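Side-chain contacts in glutamine synthetase (Streptomyces coelicolor, PDB 4BAX), which belongs to the glutamine synthetase family, whose chains join a beta-grasp domain to a catalytic domain; ten such chains form the assembly: residues 278-283 and 313-318; 285-290 and 295-300. All coordinates share one frame; numbering follows the deposited sequence.

Interaction 1: residues 278-283 and 313-318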
loop_
_atom_site.group_PDB
_atom_site.type_symbol
_atom_site.label_atom_id
_atom_site.label_comp_id
_atom_site.label_asym_id
_atom_site.label_seq_id
_atom_site.Cartn_x
_atom_site.Cartn_y
_atom_site.Cartn_z
ATOM N N LEU A 278 37.758 0.387 23.767
ATOM C CA LEU A 278 37.892 -0.728 22.826
ATOM C C LEU A 278 38.209 -0.362 21.365
ATOM O O LEU A 278 39.157 -0.893 20.780
ATOM C CB LEU A 278 36.617 -1.568 22.869
ATOM C CG LEU A 278 35.361 -0.705 23.089
ATOM C CD1 LEU A 278 34.288 -0.916 22.024
ATOM C CD2 LEU A 278 34.778 -0.951 24.487
ATOM N N HIS A 279 37.422 0.531 20.772
ATOM C CA HIS A 279 37.705 0.985 19.411
ATOM C C HIS A 279 38.221 2.401 19.413
ATOM O O HIS A 279 38.703 2.900 20.437
ATOM C CB HIS A 279 36.480 0.887 18.508
ATOM C CG HIS A 279 35.937 -0.501 18.416
ATOM N ND1 HIS A 279 34.640 -0.819 18.758
ATOM C CD2 HIS A 279 36.549 -1.673 18.119
ATOM C CE1 HIS A 279 34.462 -2.120 18.627
ATOM N NE2 HIS A 279 35.605 -2.662 18.245
ATOM N N GLU A 280 38.117 3.049 18.257
ATOM C CA GLU A 280 38.528 4.440 18.161
ATOM C C GLU A 280 37.773 5.372 19.107
ATOM O O GLU A 280 36.544 5.322 19.245
ATOM C CB GLU A 280 38.404 4.919 16.707
ATOM C CG GLU A 280 39.079 3.999 15.712
ATOM C CD GLU A 280 40.569 4.192 15.714
ATOM O OE1 GLU A 280 41.021 5.157 16.368
ATOM O OE2 GLU A 280 41.282 3.392 15.071
ATOM N N THR A 281 38.554 6.209 19.778
ATOM C CA THR A 281 40.016 6.196 19.609
ATOM C C THR A 281 40.609 5.614 20.893
ATOM O O THR A 281 40.836 4.401 21.004
ATOM C CB THR A 281 40.590 7.618 19.337
ATOM O OG1 THR A 281 39.681 8.377 18.531
ATOM C CG2 THR A 281 41.897 7.530 18.602
ATOM N N ALA A 282 40.834 6.498 21.863
ATOM C CA ALA A 282 41.402 6.149 23.155
ATOM C C ALA A 282 40.255 6.463 24.099
ATOM O O ALA A 282 39.296 7.123 23.685
ATOM C CB ALA A 282 42.596 7.051 23.450
ATOM N N PRO A 283 40.327 6.003 25.361
ATOM C CA PRO A 283 39.200 6.343 26.233
ATOM C C PRO A 283 39.222 7.839 26.475
ATOM O O PRO A 283 40.299 8.430 26.478
ATOM C CB PRO A 283 39.506 5.573 27.521
ATOM C CG PRO A 283 40.970 5.313 27.472
ATOM C CD PRO A 283 41.305 5.129 26.029
ATOM N N GLU A 313 47.888 15.449 14.894
ATOM C CA GLU A 313 46.478 15.181 14.693
ATOM C C GLU A 313 45.841 14.847 16.027
ATOM O O GLU A 313 46.218 13.883 16.692
ATOM C CB GLU A 313 46.309 14.015 13.719
ATOM C CG GLU A 313 44.879 13.507 13.614
ATOM C CD GLU A 313 44.778 12.224 12.799
ATOM O OE1 GLU A 313 45.102 11.143 13.346
ATOM O OE2 GLU A 313 44.346 12.294 11.625
ATOM N N ASP A 314 44.872 15.666 16.415
ATOM C CA ASP A 314 44.108 15.415 17.618
ATOM C C ASP A 314 42.865 14.624 17.248
ATOM O O ASP A 314 41.975 15.146 16.558
ATOM C CB ASP A 314 43.718 16.741 18.275
ATOM C CG ASP A 314 43.162 16.559 19.685
ATOM O OD1 ASP A 314 42.746 15.426 20.010
ATOM O OD2 ASP A 314 43.126 17.540 20.472
ATOM N N ARG A 315 42.813 13.369 17.707
ATOM C CA ARG A 315 41.733 12.460 17.326
ATOM C C ARG A 315 40.545 12.484 18.313
ATOM O O ARG A 315 39.548 11.794 18.095
ATOM C CB ARG A 315 42.281 11.037 17.181
ATOM C CG ARG A 315 43.477 10.934 16.234
ATOM C CD ARG A 315 44.093 9.533 16.238
ATOM N NE ARG A 315 43.135 8.542 15.752
ATOM C CZ ARG A 315 42.906 8.281 14.462
ATOM N NH1 ARG A 315 43.597 8.912 13.512
ATOM N NH2 ARG A 315 42.005 7.361 14.112
ATOM N N ARG A 316 40.659 13.255 19.389
ATOM C CA ARG A 316 39.600 13.352 20.408
ATOM C C ARG A 316 38.289 14.122 20.062
ATOM O O ARG A 316 37.227 13.717 20.529
ATOM C CB ARG A 316 40.181 13.893 21.706
ATOM C CG ARG A 316 41.199 12.970 22.341
ATOM C CD ARG A 316 41.849 13.652 23.508
ATOM N NE ARG A 316 42.629 14.788 23.024
ATOM C CZ ARG A 316 43.124 15.735 23.814
ATOM N NH1 ARG A 316 42.929 15.664 25.126
ATOM N NH2 ARG A 316 43.826 16.745 23.298
ATOM N N PRO A 317 38.345 15.224 19.292
ATOM C CA PRO A 317 37.077 15.981 19.175
ATOM C C PRO A 317 35.932 15.237 18.459
ATOM O O PRO A 317 36.123 14.513 17.465
ATOM C CB PRO A 317 37.481 17.252 18.399
ATOM C CG PRO A 317 38.983 17.344 18.539
ATOM C CD PRO A 317 39.464 15.909 18.609
ATOM N N ASN A 318 34.730 15.397 19.011
ATOM C CA ASN A 318 33.526 14.815 18.426
ATOM C C ASN A 318 33.123 15.540 17.164
ATOM O O ASN A 318 33.535 16.680 16.959
ATOM C CB ASN A 318 32.376 14.946 19.400
ATOM C CG ASN A 318 32.370 13.871 20.449
ATOM O OD1 ASN A 318 33.288 13.026 20.531
ATOM N ND2 ASN A 318 31.319 13.884 21.265
#

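Interaction 2: residues 285-290 and 295-300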
loop_
_atom_site.group_PDB
_atom_site.type_symbol
_atom_site.label_atom_id
_atom_site.label_comp_id
_atom_site.label_asym_id
_atom_site.label_seq_id
_atom_site.Cartn_x
_atom_site.Cartn_y
_atom_site.Cartn_z
ATOM N N ASN A 285 38.944 9.412 29.025
ATOM C CA ASN A 285 39.559 9.725 30.314
ATOM C C ASN A 285 41.075 9.501 30.393
ATOM O O ASN A 285 41.671 9.692 31.448
ATOM C CB ASN A 285 38.829 8.994 31.452
ATOM C CG ASN A 285 38.745 7.489 31.225
ATOM O OD1 ASN A 285 39.611 6.887 30.584
ATOM N ND2 ASN A 285 37.694 6.874 31.751
ATOM N N GLU A 286 41.706 9.137 29.278
ATOM C CA GLU A 286 43.172 9.004 29.264
ATOM C C GLU A 286 43.767 9.728 28.078
ATOM O O GLU A 286 43.192 9.754 26.983
ATOM C CB GLU A 286 43.627 7.532 29.210
ATOM C CG GLU A 286 42.934 6.537 30.122
ATOM C CD GLU A 286 43.406 5.095 29.858
ATOM O OE1 GLU A 286 44.163 4.879 28.874
ATOM O OE2 GLU A 286 42.993 4.176 30.607
ATOM N N TYR A 287 44.912 10.355 28.322
ATOM C CA TYR A 287 45.634 11.019 27.253
ATOM C C TYR A 287 46.855 10.200 26.819
ATOM O O TYR A 287 47.665 9.796 27.654
ATOM C CB TYR A 287 46.069 12.437 27.654
ATOM C CG TYR A 287 46.836 13.121 26.556
ATOM C CD1 TYR A 287 46.173 13.829 25.562
ATOM C CD2 TYR A 287 48.221 13.017 26.474
ATOM C CE1 TYR A 287 46.868 14.433 24.525
ATOM C CE2 TYR A 287 48.933 13.622 25.437
ATOM C CZ TYR A 287 48.249 14.333 24.465
ATOM O OH TYR A 287 48.942 14.936 23.438
ATOM N N SER A 288 46.999 9.976 25.516
ATOM C CA SER A 288 48.208 9.345 24.989
ATOM C C SER A 288 48.557 9.987 23.658
ATOM O O SER A 288 47.663 10.418 22.933
ATOM C CB SER A 288 48.013 7.838 24.804
ATOM O OG SER A 288 46.812 7.558 24.100
ATOM N N TYR A 289 49.834 9.948 23.287
ATOM C CA TYR A 289 50.232 10.351 21.941
ATOM C C TYR A 289 51.296 9.395 21.453
ATOM O O TYR A 289 52.051 8.830 22.243
ATOM C CB TYR A 289 50.685 11.823 21.871
ATOM C CG TYR A 289 52.142 12.052 22.250
ATOM C CD1 TYR A 289 53.153 11.888 21.306
ATOM C CD2 TYR A 289 52.513 12.406 23.541
ATOM C CE1 TYR A 289 54.484 12.075 21.626
ATOM C CE2 TYR A 289 53.855 12.597 23.872
ATOM C CZ TYR A 289 54.837 12.425 22.900
ATOM O OH TYR A 289 56.182 12.604 23.174
ATOM N N GLY A 290 51.349 9.199 20.149
ATOM C CA GLY A 290 52.319 8.283 19.585
ATOM C C GLY A 290 52.433 8.466 18.088
ATOM O O GLY A 290 51.542 9.026 17.436
ATOM N N GLY A 295 45.282 4.489 17.952
ATOM C CA GLY A 295 44.653 4.275 19.251
ATOM C C GLY A 295 44.959 5.370 20.270
ATOM O O GLY A 295 44.347 5.437 21.337
ATOM N N ALA A 296 45.910 6.238 19.937
ATOM C CA ALA A 296 46.281 7.365 20.799
ATOM C C ALA A 296 45.284 8.550 20.782
ATOM O O ALA A 296 44.471 8.691 19.866
ATOM C CB ALA A 296 47.681 7.847 20.438
ATOM N N SER A 297 45.334 9.385 21.816
ATOM C CA SER A 297 44.521 10.606 21.845
ATOM C C SER A 297 44.974 11.565 20.710
ATOM O O SER A 297 44.163 12.158 19.974
ATOM C CB SER A 297 44.667 11.313 23.205
ATOM O OG SER A 297 44.134 10.543 24.272
ATOM N N VAL A 298 46.285 11.678 20.563
ATOM C CA VAL A 298 46.870 12.488 19.521
ATOM C C VAL A 298 47.839 11.644 18.696
ATOM O O VAL A 298 48.690 10.932 19.239
ATOM C CB VAL A 298 47.612 13.693 20.125
ATOM C CG1 VAL A 298 48.634 14.265 19.155
ATOM C CG2 VAL A 298 46.619 14.727 20.585
ATOM N N ARG A 299 47.723 11.738 17.379
ATOM C CA ARG A 299 48.609 10.976 16.522
ATOM C C ARG A 299 49.628 11.871 15.789
ATOM O O ARG A 299 49.294 12.969 15.319
ATOM C CB ARG A 299 47.805 10.152 15.509
ATOM C CG ARG A 299 48.685 9.516 14.439
ATOM C CD ARG A 299 47.930 8.602 13.509
ATOM N NE ARG A 299 47.221 9.344 12.475
ATOM C CZ ARG A 299 46.849 8.813 11.313
ATOM N NH1 ARG A 299 47.146 7.543 11.040
ATOM N NH2 ARG A 299 46.197 9.547 10.413
ATOM N N ILE A 300 50.868 11.387 15.728
ATOM C CA ILE A 300 51.899 11.960 14.873
ATOM C C ILE A 300 52.051 11.092 13.639
ATOM O O ILE A 300 52.572 9.973 13.717
ATOM C CB ILE A 300 53.267 12.017 15.590
ATOM C CG1 ILE A 300 53.209 12.980 16.780
ATOM C CG2 ILE A 300 54.369 12.414 14.613
ATOM C CD1 ILE A 300 54.165 12.632 17.881
#

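Interaction 1: residues 278-283 and 313-318
Glu313 OE1 is gripped by two arginines, and one of them, Arg315, also meets Glu280 and Thr281 across the contact. The bond from Arg315 NH1 to Glu313 OE1 is 2.7 Å long. It lies in the guanidinium plane but reaches Glu313 OE1 from above the carboxylate plane. Arg299 is the second arginine on this oxygen. The other terminal nitrogen serves Glu280. Arg315 NH2 lies 3.3 Å from Glu280 OE1, in a salt bridge whose hydrogen bond is weak. The carboxylate and guanidinium planes are 61° apart, so the two groups do not meet as a flat pair. Glu280 is also poorly ordered, consistent with a loose hold.

Thr281 crosses Arg315 at about a right angle. Its CG2 approaches the guanidinium edge in the plane and lies nearest to Arg315 NE. The methyl also packs on the arginine chain, where Thr281 CG2 lies 3.8 Å from Arg315 CB. The methyl stands anti to the threonine nitrogen, while Thr281 OG1 swings beside that nitrogen and gives a weak hydrogen bond to Arg315 O at 3.4 Å.

Next in the chain, Arg316 folds back on Asp314. Arg316 NE bonds to Asp314 OD1 at 3.1 Å and Arg316 NH2 to Asp314 OD2 at 3.0 Å, a side-on grip. Asp314 OD1 also accepts a hydrogen bond from the backbone N of Arg316, from the opposite face of the carboxylate plane, while Tyr267 holds OD2. The contact thus ties the loop before strand 289-291 to the end of strand 312-314, through a Glu280-Arg315-Glu313 salt-bridge network beside an Asx turn at Asp314.

Interaction 2: residues 285-290 and 295-300
This is a short parallel beta pairing in the mixed sheet of the glutamine synthetase catalytic domain. Tyr289 and Gly290 of strand 289-291 lie beside Val298 and Arg299 of strand 298-300, which on its other side pairs antiparallel with strand 312-314. Backbone bonds set the register. Val298 N donates to Ser288 O at 3.0 Å. Gly290 N gives a weak bond to Val298 O. Ile300 N then donates to Gly290 O at 3.0 Å.

Tyr289 and Val298 send their side chains to one face of the sheet. Tyr289 CB lies 4.0 Å from Val298 CB. The Tyr289 ring then lies alongside Ile300, both pointing the same way, with Tyr289 CD1 3.6 Å from Ile300 CD1. Beyond this, Tyr289 OH bonds to Glu252, and Ile248 of helix 244-253 packs on the tyrosine. Tyr287 crosses Val298 at a slant, with Tyr287 CE1 4.0 Å from Val298 CG2, and its hydroxyl bonds to Ala251 O. Both tyrosines thereby join the strand pair to that helix. Arg299 leaves from the other face and forms a salt bridge with Glu313.

Where the strands begin, two serines exchange bonds. Ser288 OG sits between its own backbone N and carbonyl carbon (chi1 49°), 3.3 Å from Ser297 N, which donates to it. In return, Ser297 OG, turned beside its own nitrogen, accepts from Ser288 N at 3.2 Å with an N-H...O angle of 155°.

In the fold
The two interactions are neighbours in the catalytic domain, with centres about 7 Å apart. Strands 312-314 and 298-300 lie side by side in the same sheet, so residues 295-300 have segment 285-290 on one side and segment 313-318 on the other. A probable hydrogen bond from Arg315 N to Ser297 O, 2.9 Å, links the contacts through the backbone. Arg299 NE to Glu313 OE1, also 2.9 Å, brings interaction 2 into the charge network of interaction 1. Residues 278-283 pack on the start of segment 295-300, through Thr281 on Ala296 and Ala282 on Gly295. No other chain of the assembly touches either contact.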